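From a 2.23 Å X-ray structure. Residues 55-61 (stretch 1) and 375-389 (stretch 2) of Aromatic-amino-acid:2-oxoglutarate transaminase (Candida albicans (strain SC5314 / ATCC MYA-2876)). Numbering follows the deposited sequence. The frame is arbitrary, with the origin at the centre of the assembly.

Stretch 1 55-61: SIDVNLV
Stretch 2, residues 375-389: GLTQTIVNNVIQENF

What forms the apolar centre? Val-58 and Val-384 meet there, both t rotamers with CA-to-CB directed toward the other stretch, Val-58 CG1 lying 3.6 Å from Val-384 CG2. Val-58 CG2 rests 4.0 Å from CG2 of Ile-380 (m, t), whose CA-to-CB bond points sideways.

How do the two backbones sit? Strand 55-60 is extended, so Ile-56, Val-58 and Leu-60 face the helix while Ser-55, Asp-57 and Asn-59 stay out of reach. The helix runs from 375, its axis 10.3 Å from the strand axis at closest approach and 55° from it in direction, signed -55°. Val-58 CA is 7.5 Å from Ile-380 CA, and Leu-60 CA 8.5 Å from Asn-388 CA.

What extends the packing? Toward the helix start, Ile-56 (m, t) places CD1 3.6 Å from CD1 of Leu-376 (t, p), whose end comes nearer although its CA-to-CB bond points sideways. In the other direction, Leu-60 (m, t) sets CD2 3.9 Å from Val-384 CG1.

Where does polarity enter? Asn-388 (chi1 t, chi2 -118°) brings CG 3.2 Å from Leu-60 CD1, a tight contact. No direct hydrogen bond joins the stretches. The O of a water lies 2.8 Å from Asn-388 OD1 and 2.9 Å from Val-61 O, within hydrogen-bonding distance of each.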

# COMPACT_ATOMS: atom_id res chain seq x y z
N SER B 55 3.11 11.93 20.99
CA SER B 55 2.09 10.99 21.55
C SER B 55 0.74 11.17 20.84
O SER B 55 0.50 12.22 20.23
CB SER B 55 1.96 11.14 23.07
OG SER B 55 1.12 12.25 23.44
N ILE B 56 -0.12 10.16 20.94
CA ILE B 56 -1.47 10.13 20.30
C ILE B 56 -2.46 9.60 21.35
O ILE B 56 -2.12 8.63 22.04
CB ILE B 56 -1.47 9.30 19.00
CG1 ILE B 56 -0.44 9.83 18.00
CG2 ILE B 56 -2.86 9.25 18.38
CD1 ILE B 56 -0.40 9.03 16.72
N ASP B 57 -3.58 10.30 21.51
CA ASP B 57 -4.73 9.84 22.32
C ASP B 57 -5.79 9.44 21.32
O ASP B 57 -6.13 10.27 20.45
CB ASP B 57 -5.21 10.93 23.27
CG ASP B 57 -4.14 11.34 24.26
OD1 ASP B 57 -3.73 10.46 25.04
OD2 ASP B 57 -3.68 12.50 24.19
N VAL B 58 -6.22 8.18 21.37
CA VAL B 58 -7.26 7.62 20.47
C VAL B 58 -8.50 7.46 21.34
O VAL B 58 -8.45 6.63 22.25
CB VAL B 58 -6.82 6.28 19.83
CG1 VAL B 58 -7.90 5.72 18.91
CG2 VAL B 58 -5.51 6.43 19.08
N ASN B 59 -9.52 8.27 21.07
CA ASN B 59 -10.77 8.37 21.86
C ASN B 59 -11.85 7.54 21.16
O ASN B 59 -12.10 7.77 19.95
CB ASN B 59 -11.18 9.83 22.05
CG ASN B 59 -10.00 10.70 22.42
OD1 ASN B 59 -9.21 10.33 23.29
ND2 ASN B 59 -9.86 11.85 21.75
N LEU B 60 -12.46 6.60 21.91
CA LEU B 60 -13.26 5.49 21.35
C LEU B 60 -14.73 5.60 21.78
O LEU B 60 -15.06 6.36 22.71
CB LEU B 60 -12.66 4.17 21.82
CG LEU B 60 -11.18 3.99 21.51
CD1 LEU B 60 -10.65 2.83 22.32
CD2 LEU B 60 -10.95 3.75 20.01
N VAL B 61 -15.56 4.85 21.08
CA VAL B 61 -16.97 4.56 21.48
C VAL B 61 -16.95 3.20 22.16
O VAL B 61 -15.98 2.46 21.93
CB VAL B 61 -17.92 4.62 20.27
CG1 VAL B 61 -17.87 6.00 19.64
CG2 VAL B 61 -17.63 3.54 19.22
N GLY B 375 2.60 2.00 9.17
CA GLY B 375 3.01 1.70 10.55
C GLY B 375 2.18 2.48 11.54
O GLY B 375 1.86 1.92 12.61
N LEU B 376 1.83 3.73 11.22
CA LEU B 376 1.03 4.60 12.13
C LEU B 376 -0.31 3.91 12.33
O LEU B 376 -0.82 3.94 13.44
CB LEU B 376 0.88 6.01 11.55
CG LEU B 376 0.01 6.97 12.37
CD1 LEU B 376 0.41 6.99 13.84
CD2 LEU B 376 0.03 8.38 11.80
N THR B 377 -0.87 3.31 11.28
CA THR B 377 -2.21 2.67 11.33
C THR B 377 -2.11 1.36 12.09
O THR B 377 -3.00 1.11 12.92
CB THR B 377 -2.77 2.46 9.93
OG1 THR B 377 -2.88 3.78 9.41
CG2 THR B 377 -4.09 1.71 9.93
N GLN B 378 -1.08 0.56 11.79
CA GLN B 378 -0.78 -0.69 12.53
C GLN B 378 -0.66 -0.34 14.01
O GLN B 378 -1.11 -1.14 14.84
CB GLN B 378 0.52 -1.33 12.06
CG GLN B 378 0.45 -1.93 10.67
CD GLN B 378 1.72 -2.68 10.34
OE1 GLN B 378 2.09 -3.64 11.03
NE2 GLN B 378 2.39 -2.25 9.27
N THR B 379 -0.02 0.78 14.32
CA THR B 379 0.23 1.24 15.71
C THR B 379 -1.13 1.54 16.36
O THR B 379 -1.42 0.92 17.38
CB THR B 379 1.20 2.42 15.75
OG1 THR B 379 2.42 1.97 15.17
CG2 THR B 379 1.44 2.97 17.14
N ILE B 380 -1.95 2.40 15.74
CA ILE B 380 -3.27 2.80 16.29
C ILE B 380 -4.14 1.55 16.42
O ILE B 380 -4.72 1.34 17.49
CB ILE B 380 -3.92 3.92 15.47
CG1 ILE B 380 -3.16 5.24 15.64
CG2 ILE B 380 -5.40 4.07 15.82
CD1 ILE B 380 -3.62 6.32 14.70
N VAL B 381 -4.21 0.72 15.39
CA VAL B 381 -5.17 -0.42 15.37
C VAL B 381 -4.72 -1.45 16.41
O VAL B 381 -5.60 -1.95 17.17
CB VAL B 381 -5.38 -1.01 13.96
CG1 VAL B 381 -6.08 -2.35 14.03
CG2 VAL B 381 -6.14 -0.05 13.06
N ASN B 382 -3.43 -1.75 16.47
CA ASN B 382 -2.91 -2.76 17.43
C ASN B 382 -3.19 -2.29 18.87
O ASN B 382 -3.73 -3.09 19.67
CB ASN B 382 -1.42 -3.04 17.23
CG ASN B 382 -0.87 -3.96 18.29
OD1 ASN B 382 -0.93 -5.18 18.15
ND2 ASN B 382 -0.33 -3.38 19.34
N ASN B 383 -2.85 -1.05 19.19
CA ASN B 383 -2.92 -0.56 20.59
C ASN B 383 -4.39 -0.46 21.00
O ASN B 383 -4.70 -0.75 22.16
CB ASN B 383 -2.10 0.71 20.75
CG ASN B 383 -0.62 0.43 20.59
OD1 ASN B 383 -0.23 -0.62 20.05
ND2 ASN B 383 0.22 1.36 21.03
N VAL B 384 -5.29 -0.11 20.09
CA VAL B 384 -6.74 0.01 20.41
C VAL B 384 -7.23 -1.40 20.77
O VAL B 384 -7.92 -1.53 21.82
CB VAL B 384 -7.55 0.68 19.29
CG1 VAL B 384 -9.05 0.44 19.44
CG2 VAL B 384 -7.23 2.17 19.16
N ILE B 385 -6.84 -2.42 19.99
CA ILE B 385 -7.32 -3.82 20.18
C ILE B 385 -6.73 -4.39 21.47
O ILE B 385 -7.51 -4.94 22.26
CB ILE B 385 -7.06 -4.70 18.93
CG1 ILE B 385 -8.08 -4.42 17.84
CG2 ILE B 385 -7.07 -6.19 19.25
CD1 ILE B 385 -7.77 -5.02 16.53
N GLN B 386 -5.44 -4.18 21.74
CA GLN B 386 -4.73 -4.75 22.90
C GLN B 386 -5.10 -3.99 24.19
O GLN B 386 -5.38 -4.65 25.21
CB GLN B 386 -3.21 -4.78 22.63
CG GLN B 386 -2.55 -6.17 22.76
CD GLN B 386 -2.45 -7.01 21.50
OE1 GLN B 386 -3.19 -7.97 21.33
NE2 GLN B 386 -1.46 -6.75 20.64
N GLU B 387 -5.17 -2.66 24.18
CA GLU B 387 -5.38 -1.88 25.43
C GLU B 387 -6.87 -1.67 25.75
O GLU B 387 -7.25 -1.85 26.90
CB GLU B 387 -4.67 -0.53 25.37
CG GLU B 387 -3.51 -0.44 26.34
CD GLU B 387 -3.11 1.00 26.57
OE1 GLU B 387 -1.94 1.33 26.29
OE2 GLU B 387 -4.00 1.79 26.98
N ASN B 388 -7.67 -1.21 24.79
CA ASN B 388 -9.09 -0.91 25.04
C ASN B 388 -9.89 -2.22 25.03
O ASN B 388 -10.67 -2.42 25.97
CB ASN B 388 -9.67 0.06 24.01
CG ASN B 388 -11.08 0.45 24.39
OD1 ASN B 388 -12.03 0.17 23.65
ND2 ASN B 388 -11.22 1.05 25.55
N PHE B 389 -9.69 -3.06 24.02
CA PHE B 389 -10.50 -4.30 23.81
C PHE B 389 -9.83 -5.52 24.47
O PHE B 389 -10.44 -6.59 24.42
CB PHE B 389 -10.76 -4.53 22.32
CG PHE B 389 -11.72 -3.53 21.72
CD1 PHE B 389 -12.98 -3.34 22.28
CD2 PHE B 389 -11.35 -2.77 20.62
CE1 PHE B 389 -13.86 -2.41 21.74
CE2 PHE B 389 -12.22 -1.83 20.08
CZ PHE B 389 -13.47 -1.65 20.64
O HOH W 1 -14.74 0.69 23.81